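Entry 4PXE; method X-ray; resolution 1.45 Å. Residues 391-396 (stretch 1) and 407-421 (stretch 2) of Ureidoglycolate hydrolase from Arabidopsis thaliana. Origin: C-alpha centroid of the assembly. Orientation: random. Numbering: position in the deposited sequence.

Stretch 1 391-396: MIFIPC
Stretch 2 (407-421) YSSPEDMANGVKVLS

Residues 391-394 form the end of a β-strand that begins earlier in the chain. Their phi/psi values run from -133/144 at Met391 through -107/119 and -93/141 to -115/158 at Ile394. Pro395 (-65/156) and Cys396 (-142/152) continue extended, outside the strand. In the second stretch, Tyr407 (-157/134), Ser408 (-130/139) and Ser409 (-75/160) are also extended. The helix starts at Pro410 and runs past Ser421, with phi/psi near -62/-43.

Strand and helix run nearly antiparallel, at 161°, and their axes approach to 8.3 Å. The register is given by two pairs: Ile394 CA lies 5.9 Å from Gly416 CA, and Cys396 CA lies 4.6 Å from Ser408 CA. The helix is held by regular i to i+4 bonds, from Met413 N to Ser409 O (3.0 Å) through Ser421 N to Val417 O (2.8 Å). Ser409, chi1 p, caps its N terminus: Asp412 N donates to Ser409 OG at 3.0 Å.

Strand side chains alternate. Ile392 and Ile394 point toward the helix, while Phe393 (chi1 -85°, chi2 -10°) points away. Met391 (m, t, p) is out of reach.

Ile392 (m, t) packs near the later helical turns. Its CD1 is 3.7 Å from Val419 CG1 and 4.0 Å from Leu420 CB. Val419 is t; Leu420 is t, p.

Ile394 (p, t) sits over Gly416. Ile394 CG2 is 3.5 Å from Gly416 CA and 3.4 Å from Asp412 O. An ideal CB on Gly416 would lie 2.5 Å from Ile394 CG2, a clash, so the close fit here depends on the absent side chain. The other branch reaches Met413: Ile394 CD1 is 3.9 Å from Met413 CG. Met413 (m, t, m) has its CA-to-CB bond directed away, yet its CG still makes this apolar contact. Ile394 CD1 also comes within 3.3 Å of Ser408 OG.

Ser408 (t) points toward stretch 1 and makes the one hydrogen bond between the stretches. Ser408 OG donates to Pro395 O at 2.9 Å, tying the segment before the helix to the residue just after the strand. Nearby, Cys396 CA approaches Tyr407 O to 3.2 Å. Cys396 is p; Tyr407 is t with chi2 84°.

Pro395 has a C-gamma exo pucker. Its CB lies 3.6 Å from Asp412 OD2. Asp412 has chi1 -79° and chi2 -26°, and its CA-to-CB bond points toward stretch 1. The contact buries 438 Å², both sides summed.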

# COMPACT_ATOMS: atom_id res chain seq x y z
N MET A 391 19.99 30.76 -3.19
CA MET A 391 19.57 30.08 -1.97
C MET A 391 20.63 30.21 -0.89
O MET A 391 21.83 30.17 -1.18
CB MET A 391 19.31 28.59 -2.21
CG MET A 391 18.24 28.27 -3.24
SD MET A 391 17.82 26.50 -3.20
CE MET A 391 17.02 26.43 -1.59
N ILE A 392 20.17 30.34 0.35
CA ILE A 392 21.03 30.30 1.52
C ILE A 392 20.78 28.96 2.22
O ILE A 392 19.65 28.70 2.64
CB ILE A 392 20.63 31.41 2.49
CG1 ILE A 392 20.75 32.80 1.83
CG2 ILE A 392 21.48 31.38 3.76
CD1 ILE A 392 20.00 33.86 2.58
N PHE A 393 21.81 28.13 2.34
CA PHE A 393 21.75 26.90 3.14
C PHE A 393 22.25 27.14 4.56
O PHE A 393 23.24 27.87 4.77
CB PHE A 393 22.63 25.81 2.53
CG PHE A 393 21.98 24.99 1.44
CD1 PHE A 393 20.61 25.07 1.15
CD2 PHE A 393 22.77 24.11 0.71
CE1 PHE A 393 20.07 24.26 0.13
CE2 PHE A 393 22.23 23.31 -0.28
CZ PHE A 393 20.88 23.39 -0.57
N ILE A 394 21.59 26.52 5.52
CA ILE A 394 22.10 26.43 6.89
C ILE A 394 22.41 24.96 7.21
O ILE A 394 21.89 24.04 6.56
CB ILE A 394 21.12 27.01 7.92
CG1 ILE A 394 19.79 26.25 7.90
CG2 ILE A 394 20.92 28.50 7.70
CD1 ILE A 394 18.83 26.72 8.99
N PRO A 395 23.28 24.71 8.20
CA PRO A 395 23.62 23.32 8.53
C PRO A 395 22.43 22.55 9.07
O PRO A 395 21.48 23.13 9.58
CB PRO A 395 24.66 23.47 9.63
CG PRO A 395 25.20 24.87 9.48
CD PRO A 395 24.04 25.68 9.01
N CYS A 396 22.49 21.23 8.92
CA CYS A 396 21.54 20.39 9.62
C CYS A 396 22.26 19.14 10.10
O CYS A 396 23.25 18.71 9.51
CB CYS A 396 20.30 20.08 8.77
SG CYS A 396 20.61 19.15 7.26
N TYR A 407 17.16 17.96 11.91
CA TYR A 407 17.34 18.97 12.95
C TYR A 407 18.27 20.08 12.49
O TYR A 407 19.33 19.81 11.92
CB TYR A 407 17.92 18.33 14.23
CG TYR A 407 18.12 19.32 15.35
CD1 TYR A 407 17.07 19.66 16.20
CD2 TYR A 407 19.36 19.92 15.57
CE1 TYR A 407 17.25 20.57 17.23
CE2 TYR A 407 19.54 20.83 16.61
CZ TYR A 407 18.49 21.15 17.43
OH TYR A 407 18.66 22.06 18.44
N SER A 408 17.87 21.32 12.74
CA SER A 408 18.77 22.47 12.64
C SER A 408 18.64 23.26 13.95
O SER A 408 17.54 23.41 14.48
CB SER A 408 18.42 23.33 11.43
OG SER A 408 19.41 24.32 11.22
N SER A 409 19.75 23.74 14.49
CA SER A 409 19.71 24.39 15.80
C SER A 409 19.11 25.79 15.72
O SER A 409 19.06 26.39 14.65
CB SER A 409 21.13 24.48 16.39
OG SER A 409 21.91 25.40 15.66
N PRO A 410 18.65 26.32 16.86
CA PRO A 410 18.19 27.71 16.90
C PRO A 410 19.25 28.69 16.39
O PRO A 410 18.90 29.64 15.69
CB PRO A 410 17.85 27.93 18.39
CG PRO A 410 17.42 26.55 18.83
CD PRO A 410 18.35 25.61 18.12
N GLU A 411 20.52 28.45 16.71
CA GLU A 411 21.58 29.33 16.21
C GLU A 411 21.75 29.21 14.70
O GLU A 411 21.92 30.22 14.01
CB GLU A 411 22.92 29.02 16.87
CG GLU A 411 23.93 30.10 16.56
CD GLU A 411 25.33 29.57 16.41
OE1 GLU A 411 25.55 28.35 16.59
OE2 GLU A 411 26.21 30.40 16.11
N ASP A 412 21.72 27.99 14.19
CA ASP A 412 21.85 27.82 12.75
C ASP A 412 20.74 28.53 12.00
O ASP A 412 21.00 29.20 10.99
CB ASP A 412 21.97 26.35 12.38
CG ASP A 412 23.38 25.82 12.61
OD1 ASP A 412 24.33 26.64 12.57
OD2 ASP A 412 23.56 24.62 12.83
N MET A 413 19.51 28.42 12.49
CA MET A 413 18.40 29.12 11.88
C MET A 413 18.55 30.63 11.99
O MET A 413 18.33 31.35 11.01
CB MET A 413 17.07 28.67 12.48
CG MET A 413 16.75 27.21 12.20
SD MET A 413 15.09 26.72 12.74
CE MET A 413 15.27 26.79 14.53
N ALA A 414 18.91 31.13 13.17
CA ALA A 414 19.08 32.56 13.37
C ALA A 414 20.14 33.13 12.44
O ALA A 414 19.96 34.22 11.89
CB ALA A 414 19.43 32.85 14.83
N ASN A 415 21.25 32.41 12.25
CA ASN A 415 22.29 32.89 11.33
C ASN A 415 21.78 32.96 9.89
O ASN A 415 22.06 33.93 9.16
CB ASN A 415 23.54 32.00 11.40
CG ASN A 415 24.32 32.22 12.66
OD1 ASN A 415 24.16 33.24 13.33
ND2 ASN A 415 25.17 31.26 13.00
N GLY A 416 21.04 31.94 9.47
CA GLY A 416 20.40 31.96 8.17
C GLY A 416 19.44 33.12 8.02
O GLY A 416 19.41 33.79 6.98
N VAL A 417 18.65 33.38 9.06
CA VAL A 417 17.72 34.51 9.06
C VAL A 417 18.46 35.84 8.95
O VAL A 417 18.03 36.73 8.21
CB VAL A 417 16.81 34.49 10.32
CG1 VAL A 417 16.04 35.81 10.46
CG2 VAL A 417 15.83 33.31 10.25
N LYS A 418 19.59 35.98 9.64
CA LYS A 418 20.36 37.21 9.54
C LYS A 418 20.90 37.42 8.14
O LYS A 418 20.84 38.54 7.62
CB LYS A 418 21.51 37.22 10.55
CG LYS A 418 21.07 37.36 11.99
CD LYS A 418 22.27 37.24 12.91
CE LYS A 418 21.86 37.34 14.36
NZ LYS A 418 22.99 36.96 15.26
N VAL A 419 21.44 36.37 7.52
CA VAL A 419 21.93 36.48 6.15
C VAL A 419 20.78 36.83 5.20
O VAL A 419 20.92 37.67 4.32
CB VAL A 419 22.65 35.21 5.70
CG1 VAL A 419 23.00 35.28 4.20
CG2 VAL A 419 23.90 34.98 6.54
N LEU A 420 19.63 36.20 5.41
CA LEU A 420 18.45 36.51 4.60
C LEU A 420 18.02 37.97 4.75
O LEU A 420 17.79 38.65 3.75
CB LEU A 420 17.30 35.58 4.95
CG LEU A 420 16.02 35.80 4.15
CD1 LEU A 420 16.26 35.64 2.65
CD2 LEU A 420 14.92 34.84 4.62
N SER A 421 17.94 38.44 6.00
CA SER A 421 17.58 39.83 6.27
C SER A 421 18.51 40.81 5.56
O SER A 421 18.07 41.77 4.91
CB SER A 421 17.65 40.10 7.77
OG SER A 421 16.67 39.36 8.49